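Local coordinates for vivid PAS protein VVD (Neurospora crassa, PDB 3D72) that probably serves as a blue-light photoreceptor, a PAS-fold LOV protein that binds a flavin and, on illumination, forms a rapidly exchanging dimer, at residues I17-R22 against Y142-Q147; L58-Y63 against Q122-F127. The protein carries 1 engineered substitution. All blocks are in the same frame, centred on the assembly; numbering follows the deposited sequence.

Contact 1. Residues I17-R22 against Y142-Q147; sequences IQIMNR and YSMGFQ. With FAD (flavin-adenine dinucleotide), chain C.
Ile19 meets Met144 and Phe146 through a single methyl, and this one group carries all the close contact between helix and strand. CD1 of Ile19 lies 3.7 Å from SD of Met144, and it also approaches CZ of Phe146 at 4.0 Å, near the ring plane, so the phenyl is touched at its edge. No hydrogen bond crosses, and only 101 Å² is buried, as expected of a meeting made at one tip. The reach of Ile19 follows from its torsions: with CG1 opposite the carbonyl carbon (chi1 -70°) and chi2 extended, CD1 projects to the strand. Strand alternation sends Met144 and Phe146 to the helix and turns the backbone's other side to the flavin, where C7M lies 3.3 Å from Ser143 O and 3.4 Å from Gly145 N. A CB on Gly145 would come too close to flavin C6. Farther along, Gln147 CG is 3.4 Å from flavin O4, with the amide end near O4 and N5; a leucine here would probably take away the amide next to N5 and leave O4 with the amide of Asn126 but not this one. Behind Ile19, its carbonyl is gripped by Arg22, whose NH1 donates to Ile19 O at 2.9 Å while Arg22 N reaches the same oxygen from the opposite face of the carbonyl plane. Arg22 NE also forms a salt bridge with Glu109. Phe146 is packed further by Leu16, Leu29, Val32 and the engineered Val36, and Asn21 ND2 bonds to Val32 O of the second subunit. Taken together, this is an N-terminal helix covering one side of the PAS sheet of a LOV domain, with the flavin on the other.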
ATOM      1  N   ILE A  17      -1.978  -2.324   0.915  1.00  9.88           N
ATOM      2  CA  ILE A  17      -2.827  -1.136   0.875  1.00 10.52           C
ATOM      3  C   ILE A  17      -4.199  -1.501   1.433  1.00 10.29           C
ATOM      4  O   ILE A  17      -4.787  -0.758   2.215  1.00 10.95           O
ATOM      5  CB  ILE A  17      -2.950  -0.600  -0.574  1.00 11.30           C
ATOM      6  CG1 ILE A  17      -1.607  -0.002  -1.005  1.00 12.06           C
ATOM      7  CG2 ILE A  17      -4.054   0.449  -0.671  1.00 10.23           C
ATOM      8  CD1 ILE A  17      -1.504   0.267  -2.499  1.00 13.29           C
ATOM      9  N   GLN A  18      -4.704  -2.667   1.047  1.00 10.51           N
ATOM     10  CA  GLN A  18      -6.002  -3.115   1.529  1.00 11.37           C
ATOM     11  C   GLN A  18      -6.001  -3.212   3.053  1.00 11.56           C
ATOM     12  O   GLN A  18      -6.953  -2.782   3.718  1.00 12.07           O
ATOM     13  CB  GLN A  18      -6.328  -4.479   0.930  1.00 11.78           C
ATOM     14  CG  GLN A  18      -7.610  -5.088   1.447  1.00 13.64           C
ATOM     15  CD  GLN A  18      -7.820  -6.495   0.936  1.00 12.92           C
ATOM     16  OE1 GLN A  18      -7.504  -6.803  -0.222  1.00 14.74           O
ATOM     17  NE2 GLN A  18      -8.372  -7.356   1.788  1.00 12.27           N
ATOM     18  N   ILE A  19      -4.930  -3.779   3.602  1.00 11.24           N
ATOM     19  CA  ILE A  19      -4.822  -3.935   5.048  1.00 11.63           C
ATOM     20  C   ILE A  19      -4.771  -2.584   5.753  1.00 12.18           C
ATOM     21  O   ILE A  19      -5.506  -2.361   6.716  1.00 12.30           O
ATOM     22  CB  ILE A  19      -3.585  -4.781   5.427  1.00 11.40           C
ATOM     23  CG1 ILE A  19      -3.824  -6.235   5.009  1.00 11.75           C
ATOM     24  CG2 ILE A  19      -3.314  -4.683   6.937  1.00 11.72           C
ATOM     25  CD1 ILE A  19      -2.613  -7.129   5.109  1.00 11.26           C
ATOM     26  N   MET A  20      -3.928  -1.675   5.271  1.00 12.55           N
ATOM     27  CA  MET A  20      -3.834  -0.361   5.910  1.00 13.20           C
ATOM     28  C   MET A  20      -5.106   0.474   5.783  1.00 13.68           C
ATOM     29  O   MET A  20      -5.333   1.384   6.576  1.00 15.27           O
ATOM     30  CB  MET A  20      -2.648   0.421   5.349  1.00 12.19           C
ATOM     31  CG  MET A  20      -1.298  -0.134   5.798  1.00 10.48           C
ATOM     32  SD  MET A  20       0.081   0.871   5.227  1.00 11.72           S
ATOM     33  CE  MET A  20       0.353   0.119   3.579  1.00 11.24           C
ATOM     34  N   ASN A  21      -5.935   0.167   4.792  1.00 13.50           N
ATOM     35  CA  ASN A  21      -7.182   0.903   4.567  1.00 13.70           C
ATOM     36  C   ASN A  21      -8.421   0.192   5.125  1.00 14.41           C
ATOM     37  O   ASN A  21      -9.532   0.709   4.996  1.00 14.73           O
ATOM     38  CB  ASN A  21      -7.396   1.126   3.063  1.00 14.20           C
ATOM     39  CG  ASN A  21      -6.581   2.283   2.511  1.00 13.75           C
ATOM     40  OD1 ASN A  21      -7.050   3.420   2.464  1.00 18.57           O
ATOM     41  ND2 ASN A  21      -5.362   1.999   2.086  1.00 13.23           N
ATOM     42  N   ARG A  22      -8.249  -0.971   5.751  1.00 15.36           N
ATOM     43  CA  ARG A  22      -9.407  -1.712   6.262  1.00 17.59           C
ATOM     44  C   ARG A  22     -10.191  -0.910   7.299  1.00 20.31           C
ATOM     45  O   ARG A  22      -9.620  -0.346   8.224  1.00 20.26           O
ATOM     46  CB  ARG A  22      -8.985  -3.091   6.798  1.00 17.08           C
ATOM     47  CG  ARG A  22      -8.157  -3.114   8.066  1.00 15.45           C
ATOM     48  CD  ARG A  22      -7.565  -4.509   8.262  1.00 14.29           C
ATOM     49  NE  ARG A  22      -7.065  -4.735   9.613  1.00 14.70           N
ATOM     50  CZ  ARG A  22      -6.024  -4.110  10.151  1.00 14.31           C
ATOM     51  NH1 ARG A  22      -5.344  -3.203   9.458  1.00 13.70           N
ATOM     52  NH2 ARG A  22      -5.666  -4.391  11.396  1.00 14.84           N
ATOM     53  N   TYR A 142      -6.718 -15.083   0.941  1.00 10.08           N
ATOM     54  CA  TYR A 142      -5.388 -15.239   1.513  1.00  7.67           C
ATOM     55  C   TYR A 142      -5.315 -14.704   2.926  1.00  8.33           C
ATOM     56  O   TYR A 142      -6.243 -14.084   3.423  1.00  7.85           O
ATOM     57  CB  TYR A 142      -4.358 -14.463   0.690  1.00  8.46           C
ATOM     58  CG  TYR A 142      -4.309 -14.843  -0.760  1.00 10.00           C
ATOM     59  CD1 TYR A 142      -4.865 -14.025  -1.739  1.00 10.46           C
ATOM     60  CD2 TYR A 142      -3.719 -16.035  -1.151  1.00 10.25           C
ATOM     61  CE1 TYR A 142      -4.833 -14.393  -3.087  1.00 12.19           C
ATOM     62  CE2 TYR A 142      -3.686 -16.415  -2.491  1.00 10.99           C
ATOM     63  CZ  TYR A 142      -4.242 -15.592  -3.444  1.00 12.46           C
ATOM     64  OH  TYR A 142      -4.232 -15.992  -4.758  1.00 14.18           O
ATOM     65  N   SER A 143      -4.184 -14.953   3.562  1.00  8.64           N
ATOM     66  CA  SER A 143      -3.933 -14.419   4.891  1.00  8.36           C
ATOM     67  C   SER A 143      -2.528 -13.853   4.808  1.00  8.74           C
ATOM     68  O   SER A 143      -1.620 -14.522   4.300  1.00  7.82           O
ATOM     69  CB  SER A 143      -3.975 -15.508   5.964  1.00  9.79           C
ATOM     70  OG  SER A 143      -3.684 -14.938   7.238  1.00 11.84           O
ATOM     71  N   MET A 144      -2.344 -12.616   5.269  1.00  8.40           N
ATOM     72  CA  MET A 144      -1.018 -12.017   5.259  1.00  8.52           C
ATOM     73  C   MET A 144      -0.495 -12.029   6.687  1.00  8.20           C
ATOM     74  O   MET A 144      -1.177 -11.577   7.617  1.00  7.56           O
ATOM     75  CB  MET A 144      -1.036 -10.574   4.737  1.00  9.09           C
ATOM     76  CG  MET A 144       0.376  -9.948   4.655  1.00 12.14           C
ATOM     77  SD  MET A 144       0.549  -8.448   3.630  1.00 16.81           S
ATOM     78  CE  MET A 144       0.197  -9.149   1.961  1.00 14.10           C
ATOM     79  N   GLY A 145       0.700 -12.581   6.853  1.00  6.41           N
ATOM     80  CA  GLY A 145       1.311 -12.641   8.166  1.00  7.79           C
ATOM     81  C   GLY A 145       2.514 -11.728   8.253  1.00  9.03           C
ATOM     82  O   GLY A 145       3.278 -11.596   7.306  1.00  8.68           O
ATOM     83  N   PHE A 146       2.668 -11.090   9.411  1.00  7.41           N
ATOM     84  CA  PHE A 146       3.769 -10.181   9.686  1.00  7.88           C
ATOM     85  C   PHE A 146       4.529 -10.780  10.862  1.00  8.30           C
ATOM     86  O   PHE A 146       3.916 -11.136  11.867  1.00 11.88           O
ATOM     87  CB  PHE A 146       3.209  -8.808  10.063  1.00  7.89           C
ATOM     88  CG  PHE A 146       2.404  -8.172   8.968  1.00  8.76           C
ATOM     89  CD1 PHE A 146       3.020  -7.370   8.015  1.00 10.37           C
ATOM     90  CD2 PHE A 146       1.035  -8.394   8.875  1.00  6.70           C
ATOM     91  CE1 PHE A 146       2.279  -6.792   6.980  1.00 11.28           C
ATOM     92  CE2 PHE A 146       0.282  -7.820   7.842  1.00  8.86           C
ATOM     93  CZ  PHE A 146       0.908  -7.018   6.896  1.00  8.69           C
ATOM     94  N   GLN A 147       5.842 -10.919  10.721  1.00  9.70           N
ATOM     95  CA  GLN A 147       6.671 -11.494  11.784  1.00 10.25           C
ATOM     96  C   GLN A 147       7.631 -10.474  12.361  1.00 12.57           C
ATOM     97  O   GLN A 147       8.090  -9.570  11.670  1.00 12.57           O
ATOM     98  CB  GLN A 147       7.484 -12.679  11.265  1.00 10.60           C
ATOM     99  CG  GLN A 147       6.676 -13.881  10.814  1.00 11.82           C
ATOM    100  CD  GLN A 147       5.992 -13.672   9.485  1.00 13.36           C
ATOM    101  OE1 GLN A 147       6.451 -12.884   8.662  1.00 14.17           O
ATOM    102  NE2 GLN A 147       4.898 -14.392   9.261  1.00 16.85           N
TER
HETATM  103  PA  FAD C 201      -3.095 -27.682  15.005  1.00 23.41           P
HETATM  104  O1A FAD C 201      -2.020 -28.435  14.303  1.00 23.22           O
HETATM  105  O2A FAD C 201      -4.476 -28.212  14.916  1.00 24.57           O
HETATM  106  O5B FAD C 201      -2.666 -27.522  16.525  1.00 25.58           O
HETATM  107  C5B FAD C 201      -3.478 -26.865  17.519  1.00 30.77           C
HETATM  108  C4B FAD C 201      -2.855 -27.154  18.882  1.00 34.35           C
HETATM  109  O4B FAD C 201      -3.712 -26.552  19.869  1.00 35.98           O
HETATM  110  C3B FAD C 201      -2.714 -28.650  19.239  1.00 35.60           C
HETATM  111  O3B FAD C 201      -1.418 -29.039  19.615  1.00 36.52           O
HETATM  112  C2B FAD C 201      -3.746 -28.901  20.332  1.00 36.61           C
HETATM  113  O2B FAD C 201      -3.396 -29.785  21.366  1.00 36.34           O
HETATM  114  C1B FAD C 201      -4.144 -27.513  20.842  1.00 37.48           C
HETATM  115  N9A FAD C 201      -5.574 -27.319  20.992  1.00 39.82           N
HETATM  116  C8A FAD C 201      -6.539 -27.402  20.027  1.00 40.70           C
HETATM  117  N7A FAD C 201      -7.759 -27.187  20.461  1.00 41.33           N
HETATM  118  C5A FAD C 201      -7.587 -26.973  21.818  1.00 41.49           C
HETATM  119  C6A FAD C 201      -8.528 -26.677  22.868  1.00 42.38           C
HETATM  120  N6A FAD C 201      -9.840 -26.588  22.632  1.00 42.83           N
HETATM  121  N1A FAD C 201      -8.047 -26.508  24.133  1.00 42.92           N
HETATM  122  C2A FAD C 201      -6.706 -26.609  24.339  1.00 42.81           C
HETATM  123  N3A FAD C 201      -5.732 -26.870  23.436  1.00 42.45           N
HETATM  124  C4A FAD C 201      -6.276 -27.053  22.155  1.00 41.33           C
HETATM  125  N1  FAD C 201       3.053 -19.977  12.884  1.00  8.83           N
HETATM  126  C2  FAD C 201       4.295 -19.806  13.404  1.00  8.51           C
HETATM  127  O2  FAD C 201       4.729 -20.508  14.336  1.00 10.03           O
HETATM  128  N3  FAD C 201       5.123 -18.794  12.894  1.00 10.52           N
HETATM  129  C4  FAD C 201       4.785 -17.934  11.848  1.00  7.73           C
HETATM  130  O4  FAD C 201       5.595 -17.055  11.475  1.00  9.07           O
HETATM  131  C4X FAD C 201       3.488 -18.109  11.323  1.00  8.10           C
HETATM  132  N5  FAD C 201       3.073 -17.289  10.257  1.00  7.42           N
HETATM  133  C5X FAD C 201       1.800 -17.486   9.751  1.00  8.45           C
HETATM  134  C6  FAD C 201       1.360 -16.663   8.668  1.00  6.95           C
HETATM  135  C7  FAD C 201       0.122 -16.827   8.093  1.00  8.46           C
HETATM  136  C7M FAD C 201      -0.261 -15.875   6.952  1.00  8.59           C
HETATM  137  C8  FAD C 201      -0.741 -17.863   8.531  1.00  8.01           C
HETATM  138  C8M FAD C 201      -2.106 -18.113   7.923  1.00  8.58           C
HETATM  139  C9  FAD C 201      -0.320 -18.701   9.626  1.00  7.76           C
HETATM  140  C9A FAD C 201       0.935 -18.540  10.239  1.00  7.81           C
HETATM  141  N10 FAD C 201       1.394 -19.358  11.350  1.00  7.68           N
HETATM  142  C10 FAD C 201       2.667 -19.167  11.841  1.00  8.09           C
HETATM  143  C1' FAD C 201       0.545 -20.412  11.973  1.00  8.15           C
HETATM  144  C2' FAD C 201       0.494 -21.810  11.406  1.00  9.72           C
HETATM  145  O2' FAD C 201       0.550 -21.727   9.977  1.00  9.41           O
HETATM  146  C3' FAD C 201      -0.793 -22.478  11.944  1.00  9.13           C
HETATM  147  O3' FAD C 201      -1.918 -21.722  11.497  1.00 10.38           O
HETATM  148  C4' FAD C 201      -0.830 -22.550  13.507  1.00 10.48           C
HETATM  149  O4' FAD C 201       0.206 -23.402  13.958  1.00 10.12           O
HETATM  150  C5' FAD C 201      -2.179 -23.045  14.053  1.00 12.63           C
HETATM  151  O5' FAD C 201      -2.797 -23.989  13.164  1.00 14.91           O
HETATM  152  P   FAD C 201      -2.415 -25.529  13.142  1.00 16.53           P
HETATM  153  O1P FAD C 201      -2.953 -26.056  11.885  1.00 16.28           O
HETATM  154  O2P FAD C 201      -0.958 -25.709  13.354  1.00 14.47           O
HETATM  155  O3P FAD C 201      -3.185 -26.228  14.363  1.00 20.21           O

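Contact 2. Residues L58-Y63 against Q122-F127; sequences LYMTGY and QRFVNF
A Met-aromatic contact between Met60 and Phe124 borders the flavin pocket, to which Asn126, the other strand residue touched by Met60, belongs. The sulfur evidence is geometric: Met60 SD stands 5.2 Å from the centroid of the Phe124 ring, 53° off the ring normal, an oblique approach. The methyl makes the close touch, CE of Met60 lying 3.9 Å from CZ of Phe124. The same CE is 3.9 Å from ND2 of Asn126, so one methyl spans a ring and an amide, and Met60 crosses each of these two side chains at about a right angle. Its chain runs extended through chi2 and then bends at the thioether (chi3 84°), which turns CE to the strand although CB does not point at it. Phe124 already leaves the strand in the direction of the helix, and its CG sits between the backbone N and the carbonyl carbon (chi1 72°). Asn126 is fixed elsewhere: ND2 donates to Asn116 OD1, and OD1 accepts from Cys148 N. With both ends of the amide engaged, its rotation is probably settled, and the nearest atoms of its side chain and the FAD are about 3 Å apart. The helix finishes just past Met60. Gly62 N bonds to Leu58 O at 2.8 Å, and Gly62 then takes a positive phi at which a CB would be jammed against the preceding carbonyl O. Thr61 OG1 is hydrogen-bonded to Phe57 O and receives only a weak, 3.5 Å bond from Tyr63 N. Helix 55-61 thus reaches strand 123-134 through Met60 of its last turn; beyond it the Tyr63 ring packs on helix 65-68 and edge-to-face with Phe75, while Phe124 and Asn126 pair through their backbones with strand 110-117.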
ATOM      1  N   LEU A  58      12.688 -14.427   5.038  1.00 13.13           N
ATOM      2  CA  LEU A  58      13.693 -15.452   4.764  1.00 13.19           C
ATOM      3  C   LEU A  58      14.962 -15.170   5.558  1.00 13.93           C
ATOM      4  O   LEU A  58      15.597 -16.086   6.090  1.00 14.60           O
ATOM      5  CB  LEU A  58      14.012 -15.491   3.270  1.00 13.73           C
ATOM      6  CG  LEU A  58      12.820 -15.810   2.367  1.00 15.02           C
ATOM      7  CD1 LEU A  58      13.254 -15.732   0.905  1.00 14.99           C
ATOM      8  CD2 LEU A  58      12.275 -17.190   2.709  1.00 15.42           C
ATOM      9  N   TYR A  59      15.324 -13.894   5.641  1.00 14.76           N
ATOM     10  CA  TYR A  59      16.515 -13.504   6.379  1.00 15.40           C
ATOM     11  C   TYR A  59      16.336 -13.784   7.868  1.00 14.92           C
ATOM     12  O   TYR A  59      17.224 -14.349   8.524  1.00 15.67           O
ATOM     13  CB  TYR A  59      16.800 -12.021   6.177  1.00 16.06           C
ATOM     14  CG  TYR A  59      18.046 -11.558   6.881  1.00 17.69           C
ATOM     15  CD1 TYR A  59      18.077 -10.337   7.547  1.00 18.95           C
ATOM     16  CD2 TYR A  59      19.201 -12.335   6.873  1.00 18.85           C
ATOM     17  CE1 TYR A  59      19.227  -9.897   8.186  1.00 19.51           C
ATOM     18  CE2 TYR A  59      20.358 -11.908   7.511  1.00 20.24           C
ATOM     19  CZ  TYR A  59      20.362 -10.689   8.163  1.00 19.58           C
ATOM     20  OH  TYR A  59      21.502 -10.251   8.784  1.00 20.41           O
ATOM     21  N   MET A  60      15.186 -13.380   8.400  1.00 14.12           N
ATOM     22  CA  MET A  60      14.880 -13.584   9.810  1.00 13.90           C
ATOM     23  C   MET A  60      14.935 -15.049  10.232  1.00 14.68           C
ATOM     24  O   MET A  60      15.529 -15.386  11.261  1.00 13.87           O
ATOM     25  CB  MET A  60      13.484 -13.043  10.143  1.00 13.08           C
ATOM     26  CG  MET A  60      13.068 -13.297  11.587  1.00 15.82           C
ATOM     27  SD  MET A  60      11.326 -12.921  11.903  1.00 16.37           S
ATOM     28  CE  MET A  60      10.530 -14.449  11.380  1.00 18.28           C
ATOM     29  N   THR A  61      14.316 -15.915   9.433  1.00 14.50           N
ATOM     30  CA  THR A  61      14.244 -17.339   9.751  1.00 14.59           C
ATOM     31  C   THR A  61      15.420 -18.195   9.305  1.00 14.85           C
ATOM     32  O   THR A  61      15.608 -19.300   9.815  1.00 14.45           O
ATOM     33  CB  THR A  61      12.952 -17.966   9.175  1.00 14.14           C
ATOM     34  OG1 THR A  61      12.989 -17.927   7.741  1.00 13.17           O
ATOM     35  CG2 THR A  61      11.727 -17.212   9.669  1.00 12.53           C
ATOM     36  N   GLY A  62      16.197 -17.700   8.346  1.00 15.58           N
ATOM     37  CA  GLY A  62      17.342 -18.450   7.856  1.00 16.45           C
ATOM     38  C   GLY A  62      17.016 -19.469   6.778  1.00 16.40           C
ATOM     39  O   GLY A  62      17.907 -20.169   6.290  1.00 16.92           O
ATOM     40  N   TYR A  63      15.739 -19.569   6.416  1.00 14.77           N
ATOM     41  CA  TYR A  63      15.298 -20.507   5.386  1.00 15.31           C
ATOM     42  C   TYR A  63      15.241 -19.819   4.025  1.00 15.24           C
ATOM     43  O   TYR A  63      15.102 -18.607   3.952  1.00 14.95           O
ATOM     44  CB  TYR A  63      13.910 -21.061   5.729  1.00 14.29           C
ATOM     45  CG  TYR A  63      13.881 -22.017   6.904  1.00 15.58           C
ATOM     46  CD1 TYR A  63      13.579 -21.575   8.197  1.00 13.57           C
ATOM     47  CD2 TYR A  63      14.136 -23.376   6.719  1.00 14.10           C
ATOM     48  CE1 TYR A  63      13.522 -22.466   9.267  1.00 14.66           C
ATOM     49  CE2 TYR A  63      14.092 -24.266   7.779  1.00 15.13           C
ATOM     50  CZ  TYR A  63      13.784 -23.810   9.049  1.00 14.78           C
ATOM     51  OH  TYR A  63      13.735 -24.714  10.090  1.00 17.01           O
ATOM     52  N   GLN A 122      18.185 -21.788  16.209  1.00 19.92           N
ATOM     53  CA  GLN A 122      18.136 -20.720  17.202  1.00 19.24           C
ATOM     54  C   GLN A 122      16.704 -20.377  17.598  1.00 18.91           C
ATOM     55  O   GLN A 122      15.881 -20.018  16.757  1.00 18.11           O
ATOM     56  CB  GLN A 122      18.824 -19.459  16.685  1.00 21.17           C
ATOM     57  CG  GLN A 122      18.633 -18.254  17.601  1.00 23.90           C
ATOM     58  CD  GLN A 122      18.981 -16.938  16.926  1.00 25.82           C
ATOM     59  OE1 GLN A 122      18.470 -15.881  17.300  1.00 28.95           O
ATOM     60  NE2 GLN A 122      19.862 -16.996  15.932  1.00 28.85           N
ATOM     61  N   ARG A 123      16.425 -20.474  18.890  1.00 17.58           N
ATOM     62  CA  ARG A 123      15.103 -20.177  19.426  1.00 17.43           C
ATOM     63  C   ARG A 123      14.862 -18.675  19.528  1.00 17.21           C
ATOM     64  O   ARG A 123      15.750 -17.914  19.919  1.00 17.72           O
ATOM     65  CB  ARG A 123      14.958 -20.788  20.823  1.00 17.36           C
ATOM     66  CG  ARG A 123      13.713 -20.353  21.581  1.00 18.78           C
ATOM     67  CD  ARG A 123      13.744 -20.864  23.013  1.00 20.38           C
ATOM     68  NE  ARG A 123      12.640 -20.351  23.824  1.00 22.00           N
ATOM     69  CZ  ARG A 123      11.688 -21.115  24.347  1.00 22.81           C
ATOM     70  NH1 ARG A 123      11.700 -22.427  24.146  1.00 24.72           N
ATOM     71  NH2 ARG A 123      10.723 -20.573  25.070  1.00 23.95           N
ATOM     72  N   PHE A 124      13.658 -18.252  19.165  1.00 16.53           N
ATOM     73  CA  PHE A 124      13.292 -16.850  19.276  1.00 15.35           C
ATOM     74  C   PHE A 124      11.795 -16.713  19.485  1.00 15.40           C
ATOM     75  O   PHE A 124      11.031 -17.646  19.226  1.00 15.00           O
ATOM     76  CB  PHE A 124      13.744 -16.038  18.046  1.00 14.61           C
ATOM     77  CG  PHE A 124      12.968 -16.310  16.781  1.00 13.90           C
ATOM     78  CD1 PHE A 124      13.281 -17.395  15.968  1.00 14.02           C
ATOM     79  CD2 PHE A 124      11.949 -15.447  16.385  1.00 14.12           C
ATOM     80  CE1 PHE A 124      12.595 -17.614  14.772  1.00 14.93           C
ATOM     81  CE2 PHE A 124      11.258 -15.656  15.192  1.00 14.81           C
ATOM     82  CZ  PHE A 124      11.577 -16.739  14.386  1.00 14.38           C
ATOM     83  N   VAL A 125      11.383 -15.561  20.003  1.00 14.94           N
ATOM     84  CA  VAL A 125       9.971 -15.294  20.216  1.00 14.24           C
ATOM     85  C   VAL A 125       9.531 -14.454  19.028  1.00 13.16           C
ATOM     86  O   VAL A 125      10.062 -13.372  18.781  1.00 13.44           O
ATOM     87  CB  VAL A 125       9.722 -14.515  21.522  1.00 15.25           C
ATOM     88  CG1 VAL A 125       8.225 -14.347  21.749  1.00 16.51           C
ATOM     89  CG2 VAL A 125      10.359 -15.258  22.695  1.00 16.18           C
ATOM     90  N   ASN A 126       8.562 -14.976  18.287  1.00 11.93           N
ATOM     91  CA  ASN A 126       8.042 -14.317  17.099  1.00 11.93           C
ATOM     92  C   ASN A 126       6.737 -13.605  17.430  1.00 10.08           C
ATOM     93  O   ASN A 126       5.777 -14.235  17.867  1.00  9.82           O
ATOM     94  CB  ASN A 126       7.805 -15.390  16.025  1.00 11.17           C
ATOM     95  CG  ASN A 126       7.475 -14.822  14.657  1.00 14.11           C
ATOM     96  OD1 ASN A 126       7.143 -13.648  14.505  1.00 14.99           O
ATOM     97  ND2 ASN A 126       7.551 -15.684  13.641  1.00 14.86           N
ATOM     98  N   PHE A 127       6.717 -12.285  17.257  1.00 10.43           N
ATOM     99  CA  PHE A 127       5.506 -11.501  17.480  1.00 11.78           C
ATOM    100  C   PHE A 127       4.816 -11.544  16.115  1.00 10.84           C
ATOM    101  O   PHE A 127       5.234 -10.874  15.169  1.00 11.74           O
ATOM    102  CB  PHE A 127       5.861 -10.059  17.859  1.00 13.82           C
ATOM    103  CG  PHE A 127       4.669  -9.147  17.970  1.00 14.21           C
ATOM    104  CD1 PHE A 127       4.673  -7.908  17.331  1.00 15.86           C
ATOM    105  CD2 PHE A 127       3.550  -9.514  18.713  1.00 15.27           C
ATOM    106  CE1 PHE A 127       3.575  -7.054  17.419  1.00 16.29           C
ATOM    107  CE2 PHE A 127       2.443  -8.661  18.809  1.00 16.34           C
ATOM    108  CZ  PHE A 127       2.463  -7.427  18.161  1.00 15.94           C
TER

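Overall arrangement
From the N terminus, helix 12-21 comes first, and contact 1 closes the long loop from it to strand 140-146 near the C terminus. Contact 2, joining helix 55-61 to strand 123-134, is nested wholly inside that loop; the two do not cross. Their strands follow each other in the chain and lie side by side, antiparallel, in the five-stranded sheet, so both helices are tied to a common platform. The centres are 20 Å apart, yet Gln147 bridges them: its CB is 3.4 Å from Asn126 OD1 and 3.5 Å from Met60 CE. The two helices reach the sheet from its two sides, with the flavin lying on the side of helix 55-61.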